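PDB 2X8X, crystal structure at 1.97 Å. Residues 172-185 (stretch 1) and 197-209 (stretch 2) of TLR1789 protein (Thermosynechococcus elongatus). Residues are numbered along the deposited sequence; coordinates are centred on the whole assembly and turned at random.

Stretch 1 (172-185) RTRDFVISREMDTQ
Stretch 2 (197-209) ADLRRLFELGLFE

Stretch 1 runs from a loop through a short helix beginning near Asp-175 into a type I turn, Ser-179 to Met-182, then continues as loop, with Asp-183 (-79/-28) kinked between the more extended Met-182 and Thr-184. Stretch 2 is the end of a longer helix, through about Leu-205, followed by Gly-206 with positive phi (88/18), where a CB would jam against the preceding carbonyl O. The chains run in opposite senses: CA atoms of Met-182 and Asp-198 lie 5.1 Å apart, those of Glu-181 and Arg-201 6.1 Å, and those of Thr-173 and Leu-207 8.4 Å. Together they bury 586 Å².

Polar contacts hold one end. Asp-198, buried, points toward stretch 1; with chi1 m (-79°) and chi2 -10°, its short side chain brings the carboxylate to the backbone N atoms of Asp-183 and Thr-184. Asp-198 OD1 accepts from Asp-183 N (2.9 Å); Asp-198 OD2 accepts from Thr-184 N (3.0 Å) and, with Thr-184 chi1 at m, from Thr-184 OG1 (2.7 Å). Arg-201 balances this charge: Arg-201 NH2 lies 2.5 Å from Asp-198 OD1 in a salt bridge. Its m, t, m rotamer with chi4 -90° folds the guanidinium so that Arg-201 NE donates to Glu-181 O, at the guanidinium edge (2.5 Å, 167°); Arg-201 NH2 adds a weak bond to Glu-181 O (3.3 Å). Asp-183 OD2 sits 3.6 Å from Arg-201 NH2, out of plane, a purely electrostatic salt bridge.

Glu-181 (m, m, -37°) packs CB 3.8 Å from Leu-202 CD2, while a water donates to Glu-181 OE1 (3.1 Å) and Arg-201 O (2.7 Å).

Branched hydrocarbons fill the apolar seam without polar groups needing partners. Leu-202 (m, t) places CD2 3.9 Å from Ile-178 (m, t) CG2. Val-177 (t) directs CG1 to Leu-205 CD1 (4.1 Å) and Leu-207 CD1 (4.0 Å), both leucines m, t. Phe-208's flat ring (-46°, -61°) reaches Ile-178 CG1 with its far end, CZ (3.8 Å); Thr-173 (t) contributes methyl CG2 to the ring edge, 3.9 Å from Phe-208 CE1.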

ATOM      1  N   ARG A 172      -5.836 -39.342 -16.238  1.00 27.74           N
ATOM      2  CA  ARG A 172      -6.977 -40.281 -16.435  1.00 30.56           C
ATOM      3  C   ARG A 172      -8.361 -39.595 -16.278  1.00 30.88           C
ATOM      4  O   ARG A 172      -9.233 -39.766 -17.150  1.00 31.57           O
ATOM      5  CB  ARG A 172      -6.855 -41.586 -15.592  1.00 31.62           C
ATOM      6  CG  ARG A 172      -5.498 -42.375 -15.835  1.00 36.40           C
ATOM      7  CD  ARG A 172      -5.363 -43.848 -15.235  1.00 44.37           C
ATOM      8  NE  ARG A 172      -5.798 -43.940 -13.837  1.00 49.82           N
ATOM      9  CZ  ARG A 172      -5.088 -43.563 -12.761  1.00 51.16           C
ATOM     10  NH1 ARG A 172      -3.841 -43.082 -12.845  1.00 48.68           N
ATOM     11  NH2 ARG A 172      -5.653 -43.672 -11.570  1.00 52.28           N
ATOM     12  N   THR A 173      -8.549 -38.808 -15.213  1.00 30.22           N
ATOM     13  CA  THR A 173      -9.858 -38.165 -14.958  1.00 31.14           C
ATOM     14  C   THR A 173     -10.117 -36.998 -15.964  1.00 30.36           C
ATOM     15  O   THR A 173      -9.203 -36.258 -16.319  1.00 30.55           O
ATOM     16  CB  THR A 173      -9.958 -37.615 -13.483  1.00 31.47           C
ATOM     17  OG1 THR A 173     -11.258 -37.033 -13.267  1.00 30.86           O
ATOM     18  CG2 THR A 173      -8.935 -36.498 -13.271  1.00 33.44           C
ATOM     19  N   ARG A 174     -11.355 -36.812 -16.388  1.00 29.72           N
ATOM     20  CA  ARG A 174     -11.679 -35.669 -17.266  1.00 30.61           C
ATOM     21  C   ARG A 174     -11.650 -34.336 -16.529  1.00 29.95           C
ATOM     22  O   ARG A 174     -11.960 -34.279 -15.334  1.00 28.34           O
ATOM     23  CB  ARG A 174     -13.041 -35.875 -17.915  1.00 30.92           C
ATOM     24  CG  ARG A 174     -13.255 -37.327 -18.379  1.00 36.50           C
ATOM     25  CD  ARG A 174     -12.634 -37.577 -19.712  1.00 45.76           C
ATOM     26  NE  ARG A 174     -13.700 -37.784 -20.689  1.00 54.34           N
ATOM     27  CZ  ARG A 174     -14.327 -36.806 -21.354  1.00 57.93           C
ATOM     28  NH1 ARG A 174     -13.997 -35.519 -21.190  1.00 58.52           N
ATOM     29  NH2 ARG A 174     -15.287 -37.121 -22.213  1.00 60.03           N
ATOM     30  N   ASP A 175     -11.294 -33.276 -17.261  1.00 29.69           N
ATOM     31  CA  ASP A 175     -11.251 -31.914 -16.717  1.00 30.70           C
ATOM     32  C   ASP A 175     -12.571 -31.496 -16.047  1.00 29.81           C
ATOM     33  O   ASP A 175     -12.540 -30.913 -14.975  1.00 29.01           O
ATOM     34  CB  ASP A 175     -10.889 -30.835 -17.794  1.00 31.34           C
ATOM     35  CG  ASP A 175      -9.457 -30.985 -18.384  1.00 32.78           C
ATOM     36  OD1 ASP A 175      -8.519 -31.494 -17.726  1.00 30.03           O
ATOM     37  OD2 ASP A 175      -9.281 -30.557 -19.543  1.00 34.26           O
ATOM     38  N   PHE A 176     -13.721 -31.790 -16.651  1.00 29.75           N
ATOM     39  CA  PHE A 176     -14.983 -31.311 -16.041  1.00 30.02           C
ATOM     40  C   PHE A 176     -15.183 -31.823 -14.613  1.00 28.73           C
ATOM     41  O   PHE A 176     -15.786 -31.152 -13.785  1.00 28.82           O
ATOM     42  CB  PHE A 176     -16.227 -31.591 -16.929  1.00 31.18           C
ATOM     43  CG  PHE A 176     -16.569 -33.061 -17.052  1.00 35.98           C
ATOM     44  CD1 PHE A 176     -17.347 -33.703 -16.075  1.00 40.80           C
ATOM     45  CD2 PHE A 176     -16.102 -33.829 -18.134  1.00 40.96           C
ATOM     46  CE1 PHE A 176     -17.657 -35.122 -16.169  1.00 42.15           C
ATOM     47  CE2 PHE A 176     -16.416 -35.225 -18.253  1.00 42.47           C
ATOM     48  CZ  PHE A 176     -17.187 -35.868 -17.257  1.00 42.71           C
ATOM     49  N   VAL A 177     -14.690 -33.034 -14.334  1.00 27.21           N
ATOM     50  CA  VAL A 177     -14.867 -33.696 -13.026  1.00 25.33           C
ATOM     51  C   VAL A 177     -14.270 -32.845 -11.936  1.00 24.47           C
ATOM     52  O   VAL A 177     -14.867 -32.702 -10.856  1.00 23.06           O
ATOM     53  CB  VAL A 177     -14.288 -35.128 -13.006  1.00 25.29           C
ATOM     54  CG1 VAL A 177     -14.361 -35.766 -11.600  1.00 26.96           C
ATOM     55  CG2 VAL A 177     -15.065 -36.013 -13.937  1.00 24.21           C
ATOM     56  N   ILE A 178     -13.106 -32.268 -12.240  1.00 22.83           N
ATOM     57  CA  ILE A 178     -12.409 -31.403 -11.308  1.00 23.52           C
ATOM     58  C   ILE A 178     -13.026 -30.000 -11.319  1.00 23.31           C
ATOM     59  O   ILE A 178     -13.334 -29.438 -10.260  1.00 23.66           O
ATOM     60  CB  ILE A 178     -10.907 -31.305 -11.627  1.00 22.37           C
ATOM     61  CG1 ILE A 178     -10.232 -32.667 -11.364  1.00 23.05           C
ATOM     62  CG2 ILE A 178     -10.261 -30.261 -10.760  1.00 23.29           C
ATOM     63  CD1 ILE A 178      -8.927 -32.800 -12.129  1.00 27.63           C
ATOM     64  N   SER A 179     -13.190 -29.454 -12.517  1.00 21.63           N
ATOM     65  CA  SER A 179     -13.633 -28.071 -12.645  1.00 24.76           C
ATOM     66  C   SER A 179     -15.013 -27.854 -11.935  1.00 24.20           C
ATOM     67  O   SER A 179     -15.278 -26.820 -11.314  1.00 25.80           O
ATOM     68  CB  SER A 179     -13.678 -27.757 -14.146  1.00 23.66           C
ATOM     69  OG  SER A 179     -14.185 -26.450 -14.315  1.00 33.61           O
ATOM     70  N   ARG A 180     -15.897 -28.837 -12.023  1.00 24.84           N
ATOM     71  CA  ARG A 180     -17.243 -28.661 -11.477  1.00 25.56           C
ATOM     72  C   ARG A 180     -17.297 -28.689  -9.965  1.00 25.61           C
ATOM     73  O   ARG A 180     -18.324 -28.352  -9.377  1.00 24.43           O
ATOM     74  CB  ARG A 180     -18.204 -29.663 -12.067  1.00 26.33           C
ATOM     75  CG  ARG A 180     -18.229 -31.016 -11.383  1.00 28.31           C
ATOM     76  CD  ARG A 180     -19.095 -31.953 -12.287  1.00 32.58           C
ATOM     77  NE  ARG A 180     -18.700 -33.359 -12.128  1.00 35.50           N
ATOM     78  CZ  ARG A 180     -19.385 -34.409 -12.578  1.00 39.47           C
ATOM     79  NH1 ARG A 180     -20.532 -34.253 -13.237  1.00 39.67           N
ATOM     80  NH2 ARG A 180     -18.911 -35.636 -12.363  1.00 40.55           N
ATOM     81  N   GLU A 181     -16.189 -29.080  -9.334  1.00 24.87           N
ATOM     82  CA  GLU A 181     -16.115 -29.003  -7.886  1.00 24.53           C
ATOM     83  C   GLU A 181     -15.581 -27.685  -7.378  1.00 25.40           C
ATOM     84  O   GLU A 181     -15.629 -27.447  -6.159  1.00 25.59           O
ATOM     85  CB  GLU A 181     -15.234 -30.133  -7.343  1.00 24.84           C
ATOM     86  CG  GLU A 181     -15.792 -31.495  -7.725  1.00 23.18           C
ATOM     87  CD  GLU A 181     -17.172 -31.771  -7.143  1.00 27.41           C
ATOM     88  OE1 GLU A 181     -17.466 -31.362  -5.970  1.00 25.14           O
ATOM     89  OE2 GLU A 181     -17.940 -32.451  -7.855  1.00 22.81           O
ATOM     90  N   MET A 182     -15.055 -26.859  -8.298  1.00 23.96           N
ATOM     91  CA  MET A 182     -14.281 -25.692  -7.912  1.00 25.98           C
ATOM     92  C   MET A 182     -15.016 -24.382  -8.156  1.00 25.80           C
ATOM     93  O   MET A 182     -15.444 -24.096  -9.280  1.00 26.18           O
ATOM     94  CB  MET A 182     -12.942 -25.682  -8.664  1.00 25.13           C
ATOM     95  CG  MET A 182     -12.057 -26.854  -8.231  1.00 26.59           C
ATOM     96  SD  MET A 182     -10.457 -26.640  -9.007  1.00 34.23           S
ATOM     97  CE  MET A 182      -9.841 -25.087  -8.250  1.00 26.04           C
ATOM     98  N   ASP A 183     -15.127 -23.587  -7.105  1.00 27.44           N
ATOM     99  CA  ASP A 183     -15.510 -22.155  -7.233  1.00 28.68           C
ATOM    100  C   ASP A 183     -14.368 -21.233  -7.677  1.00 28.18           C
ATOM    101  O   ASP A 183     -14.621 -20.142  -8.222  1.00 27.76           O
ATOM    102  CB  ASP A 183     -16.018 -21.600  -5.903  1.00 29.01           C
ATOM    103  CG  ASP A 183     -17.348 -22.183  -5.475  1.00 34.07           C
ATOM    104  OD1 ASP A 183     -18.175 -22.590  -6.352  1.00 34.71           O
ATOM    105  OD2 ASP A 183     -17.570 -22.187  -4.236  1.00 35.61           O
ATOM    106  N   THR A 184     -13.132 -21.597  -7.357  1.00 28.01           N
ATOM    107  CA  THR A 184     -11.974 -20.872  -7.904  1.00 27.55           C
ATOM    108  C   THR A 184     -11.886 -21.143  -9.415  1.00 28.63           C
ATOM    109  O   THR A 184     -11.625 -22.278  -9.809  1.00 28.58           O
ATOM    110  CB  THR A 184     -10.686 -21.347  -7.216  1.00 28.74           C
ATOM    111  OG1 THR A 184     -10.843 -21.210  -5.799  1.00 25.62           O
ATOM    112  CG2 THR A 184      -9.461 -20.503  -7.646  1.00 26.90           C
ATOM    113  N   GLN A 185     -12.166 -20.124 -10.253  1.00 29.62           N
ATOM    114  CA  GLN A 185     -12.255 -20.263 -11.739  1.00 30.32           C
ATOM    115  C   GLN A 185     -11.560 -19.030 -12.346  1.00 29.87           C
ATOM    116  O   GLN A 185     -11.379 -18.061 -11.657  1.00 29.93           O
ATOM    117  CB  GLN A 185     -13.723 -20.356 -12.231  1.00 29.91           C
ATOM    118  CG  GLN A 185     -14.462 -21.581 -11.678  1.00 33.33           C
ATOM    119  CD  GLN A 185     -14.073 -22.908 -12.351  1.00 38.41           C
ATOM    120  OE1 GLN A 185     -13.436 -22.907 -13.393  1.00 41.40           O
ATOM    121  NE2 GLN A 185     -14.493 -24.042 -11.764  1.00 38.16           N
ATOM    122  N   ALA A 197     -12.124 -24.924   0.594  1.00 25.94           N
ATOM    123  CA  ALA A 197     -13.395 -25.555   0.315  1.00 26.61           C
ATOM    124  C   ALA A 197     -13.343 -26.412  -0.951  1.00 25.40           C
ATOM    125  O   ALA A 197     -13.898 -27.538  -1.009  1.00 24.96           O
ATOM    126  CB  ALA A 197     -14.504 -24.470   0.219  1.00 26.46           C
ATOM    127  N   ASP A 198     -12.663 -25.880  -1.943  1.00 22.96           N
ATOM    128  CA  ASP A 198     -12.535 -26.554  -3.226  1.00 22.96           C
ATOM    129  C   ASP A 198     -11.710 -27.836  -3.019  1.00 21.88           C
ATOM    130  O   ASP A 198     -12.058 -28.871  -3.572  1.00 20.48           O
ATOM    131  CB  ASP A 198     -11.727 -25.693  -4.227  1.00 22.95           C
ATOM    132  CG  ASP A 198     -12.559 -24.540  -4.877  1.00 29.08           C
ATOM    133  OD1 ASP A 198     -13.813 -24.463  -4.730  1.00 30.72           O
ATOM    134  OD2 ASP A 198     -11.911 -23.699  -5.557  1.00 29.52           O
ATOM    135  N   LEU A 199     -10.606 -27.749  -2.271  1.00 21.57           N
ATOM    136  CA  LEU A 199      -9.731 -28.897  -2.071  1.00 22.73           C
ATOM    137  C   LEU A 199     -10.446 -30.039  -1.255  1.00 24.26           C
ATOM    138  O   LEU A 199     -10.244 -31.252  -1.491  1.00 23.03           O
ATOM    139  CB  LEU A 199      -8.449 -28.463  -1.358  1.00 23.75           C
ATOM    140  CG  LEU A 199      -7.429 -27.634  -2.140  1.00 25.94           C
ATOM    141  CD1 LEU A 199      -6.344 -27.212  -1.161  1.00 27.56           C
ATOM    142  CD2 LEU A 199      -6.878 -28.546  -3.232  1.00 23.97           C
ATOM    143  N   ARG A 200     -11.259 -29.641  -0.281  1.00 24.25           N
ATOM    144  CA  ARG A 200     -12.159 -30.544   0.441  1.00 23.21           C
ATOM    145  C   ARG A 200     -13.165 -31.238  -0.461  1.00 23.57           C
ATOM    146  O   ARG A 200     -13.373 -32.467  -0.337  1.00 19.18           O
ATOM    147  CB  ARG A 200     -12.817 -29.823   1.636  1.00 24.39           C
ATOM    148  CG  ARG A 200     -11.716 -29.615   2.722  1.00 30.09           C
ATOM    149  CD  ARG A 200     -12.257 -29.164   4.097  1.00 35.71           C
ATOM    150  NE  ARG A 200     -13.115 -27.975   3.933  1.00 38.34           N
ATOM    151  CZ  ARG A 200     -12.733 -26.702   4.120  1.00 38.92           C
ATOM    152  NH1 ARG A 200     -11.485 -26.411   4.494  1.00 36.15           N
ATOM    153  NH2 ARG A 200     -13.619 -25.714   3.938  1.00 36.50           N
ATOM    154  N   ARG A 201     -13.717 -30.507  -1.429  1.00 21.94           N
ATOM    155  CA  ARG A 201     -14.610 -31.152  -2.407  1.00 22.87           C
ATOM    156  C   ARG A 201     -13.841 -32.080  -3.298  1.00 22.74           C
ATOM    157  O   ARG A 201     -14.354 -33.129  -3.662  1.00 21.36           O
ATOM    158  CB  ARG A 201     -15.415 -30.126  -3.270  1.00 22.73           C
ATOM    159  CG  ARG A 201     -16.642 -29.571  -2.566  1.00 24.04           C
ATOM    160  CD  ARG A 201     -17.480 -28.616  -3.465  1.00 27.89           C
ATOM    161  NE  ARG A 201     -16.699 -27.440  -3.845  1.00 31.11           N
ATOM    162  CZ  ARG A 201     -16.628 -26.290  -3.167  1.00 32.63           C
ATOM    163  NH1 ARG A 201     -17.315 -26.094  -2.047  1.00 32.77           N
ATOM    164  NH2 ARG A 201     -15.875 -25.301  -3.627  1.00 35.43           N
ATOM    165  N   LEU A 202     -12.613 -31.700  -3.673  1.00 22.01           N
ATOM    166  CA  LEU A 202     -11.793 -32.614  -4.496  1.00 20.90           C
ATOM    167  C   LEU A 202     -11.474 -33.881  -3.668  1.00 20.49           C
ATOM    168  O   LEU A 202     -11.525 -35.008  -4.187  1.00 20.66           O
ATOM    169  CB  LEU A 202     -10.530 -31.931  -5.052  1.00 19.96           C
ATOM    170  CG  LEU A 202     -10.858 -30.833  -6.102  1.00 23.87           C
ATOM    171  CD1 LEU A 202      -9.534 -30.120  -6.478  1.00 22.47           C
ATOM    172  CD2 LEU A 202     -11.653 -31.387  -7.338  1.00 18.25           C
ATOM    173  N   PHE A 203     -11.221 -33.722  -2.382  1.00 19.17           N
ATOM    174  CA  PHE A 203     -10.946 -34.911  -1.496  1.00 18.93           C
ATOM    175  C   PHE A 203     -12.149 -35.833  -1.423  1.00 18.14           C
ATOM    176  O   PHE A 203     -11.999 -37.056  -1.358  1.00 18.09           O
ATOM    177  CB  PHE A 203     -10.600 -34.451  -0.062  1.00 18.25           C
ATOM    178  CG  PHE A 203      -9.790 -35.517   0.788  1.00 21.42           C
ATOM    179  CD1 PHE A 203     -10.424 -36.610   1.398  1.00 16.87           C
ATOM    180  CD2 PHE A 203      -8.379 -35.387   0.970  1.00 24.09           C
ATOM    181  CE1 PHE A 203      -9.685 -37.586   2.133  1.00 18.40           C
ATOM    182  CE2 PHE A 203      -7.611 -36.352   1.743  1.00 24.45           C
ATOM    183  CZ  PHE A 203      -8.283 -37.459   2.339  1.00 22.05           C
ATOM    184  N   GLU A 204     -13.337 -35.248  -1.348  1.00 16.76           N
ATOM    185  CA  GLU A 204     -14.584 -36.028  -1.139  0.96 17.61           C
ATOM    186  C   GLU A 204     -14.885 -36.879  -2.385  1.00 15.96           C
ATOM    187  O   GLU A 204     -15.695 -37.777  -2.317  1.00 16.92           O
ATOM    188  CB  GLU A 204     -15.807 -35.098  -0.745  1.00 19.94           C
ATOM    189  CG  GLU A 204     -16.062 -35.003   0.795  0.47 22.21           C
ATOM    190  CD  GLU A 204     -16.512 -33.628   1.338  0.11 27.55           C
ATOM    191  OE1 GLU A 204     -16.448 -33.436   2.580  0.75 31.64           O
ATOM    192  OE2 GLU A 204     -16.934 -32.738   0.567  0.78 31.26           O
ATOM    193  N   LEU A 205     -14.212 -36.636  -3.503  1.00 14.24           N
ATOM    194  CA  LEU A 205     -14.423 -37.486  -4.725  1.00 13.40           C
ATOM    195  C   LEU A 205     -13.726 -38.865  -4.610  1.00 15.25           C
ATOM    196  O   LEU A 205     -14.196 -39.835  -5.167  1.00 13.36           O
ATOM    197  CB  LEU A 205     -13.848 -36.845  -5.964  1.00 14.74           C
ATOM    198  CG  LEU A 205     -14.485 -35.485  -6.380  1.00 16.63           C
ATOM    199  CD1 LEU A 205     -13.760 -34.980  -7.576  1.00 15.95           C
ATOM    200  CD2 LEU A 205     -15.904 -35.672  -6.733  1.00 16.18           C
ATOM    201  N   GLY A 206     -12.607 -38.919  -3.896  1.00 13.52           N
ATOM    202  CA  GLY A 206     -12.008 -40.234  -3.593  1.00 16.03           C
ATOM    203  C   GLY A 206     -11.049 -40.697  -4.688  1.00 15.80           C
ATOM    204  O   GLY A 206     -10.739 -41.870  -4.769  1.00 15.59           O
ATOM    205  N   LEU A 207     -10.602 -39.759  -5.531  1.00 18.52           N
ATOM    206  CA  LEU A 207      -9.914 -40.023  -6.796  1.00 16.69           C
ATOM    207  C   LEU A 207      -8.431 -39.764  -6.726  1.00 18.87           C
ATOM    208  O   LEU A 207      -7.690 -40.349  -7.549  1.00 19.13           O
ATOM    209  CB  LEU A 207     -10.451 -39.059  -7.867  1.00 18.50           C
ATOM    210  CG  LEU A 207     -11.830 -39.362  -8.395  1.00 14.78           C
ATOM    211  CD1 LEU A 207     -12.192 -38.432  -9.585  1.00 17.32           C
ATOM    212  CD2 LEU A 207     -12.004 -40.875  -8.677  1.00 14.18           C
ATOM    213  N   PHE A 208      -8.011 -38.871  -5.803  1.00 17.59           N
ATOM    214  CA  PHE A 208      -6.653 -38.314  -5.761  1.00 20.19           C
ATOM    215  C   PHE A 208      -5.906 -38.644  -4.490  1.00 21.97           C
ATOM    216  O   PHE A 208      -6.452 -38.513  -3.399  1.00 22.72           O
ATOM    217  CB  PHE A 208      -6.667 -36.762  -5.940  1.00 19.29           C
ATOM    218  CG  PHE A 208      -7.550 -36.334  -7.054  1.00 19.94           C
ATOM    219  CD1 PHE A 208      -7.276 -36.771  -8.371  1.00 21.32           C
ATOM    220  CD2 PHE A 208      -8.712 -35.624  -6.791  1.00 23.97           C
ATOM    221  CE1 PHE A 208      -8.112 -36.410  -9.428  1.00 18.97           C
ATOM    222  CE2 PHE A 208      -9.580 -35.248  -7.828  1.00 18.84           C
ATOM    223  CZ  PHE A 208      -9.290 -35.632  -9.131  1.00 21.61           C
ATOM    224  N   GLU A 209      -4.651 -39.043  -4.655  1.00 22.31           N
ATOM    225  CA  GLU A 209      -3.807 -39.300  -3.533  1.00 25.37           C
ATOM    226  C   GLU A 209      -3.310 -37.999  -2.913  1.00 26.08           C
ATOM    227  O   GLU A 209      -3.113 -37.903  -1.694  1.00 26.78           O
ATOM    228  CB  GLU A 209      -2.668 -40.239  -3.970  1.00 26.29           C
ATOM    229  CG  GLU A 209      -3.253 -41.544  -4.508  1.00 30.86           C
ATOM    230  CD  GLU A 209      -2.230 -42.680  -4.617  1.00 40.71           C
ATOM    231  OE1 GLU A 209      -1.006 -42.401  -4.534  1.00 43.93           O
ATOM    232  OE2 GLU A 209      -2.652 -43.860  -4.805  1.00 43.59           O
TER
HETATM  233  O   HOH W   1     -17.060 -33.478  -3.799  1.00 21.90           O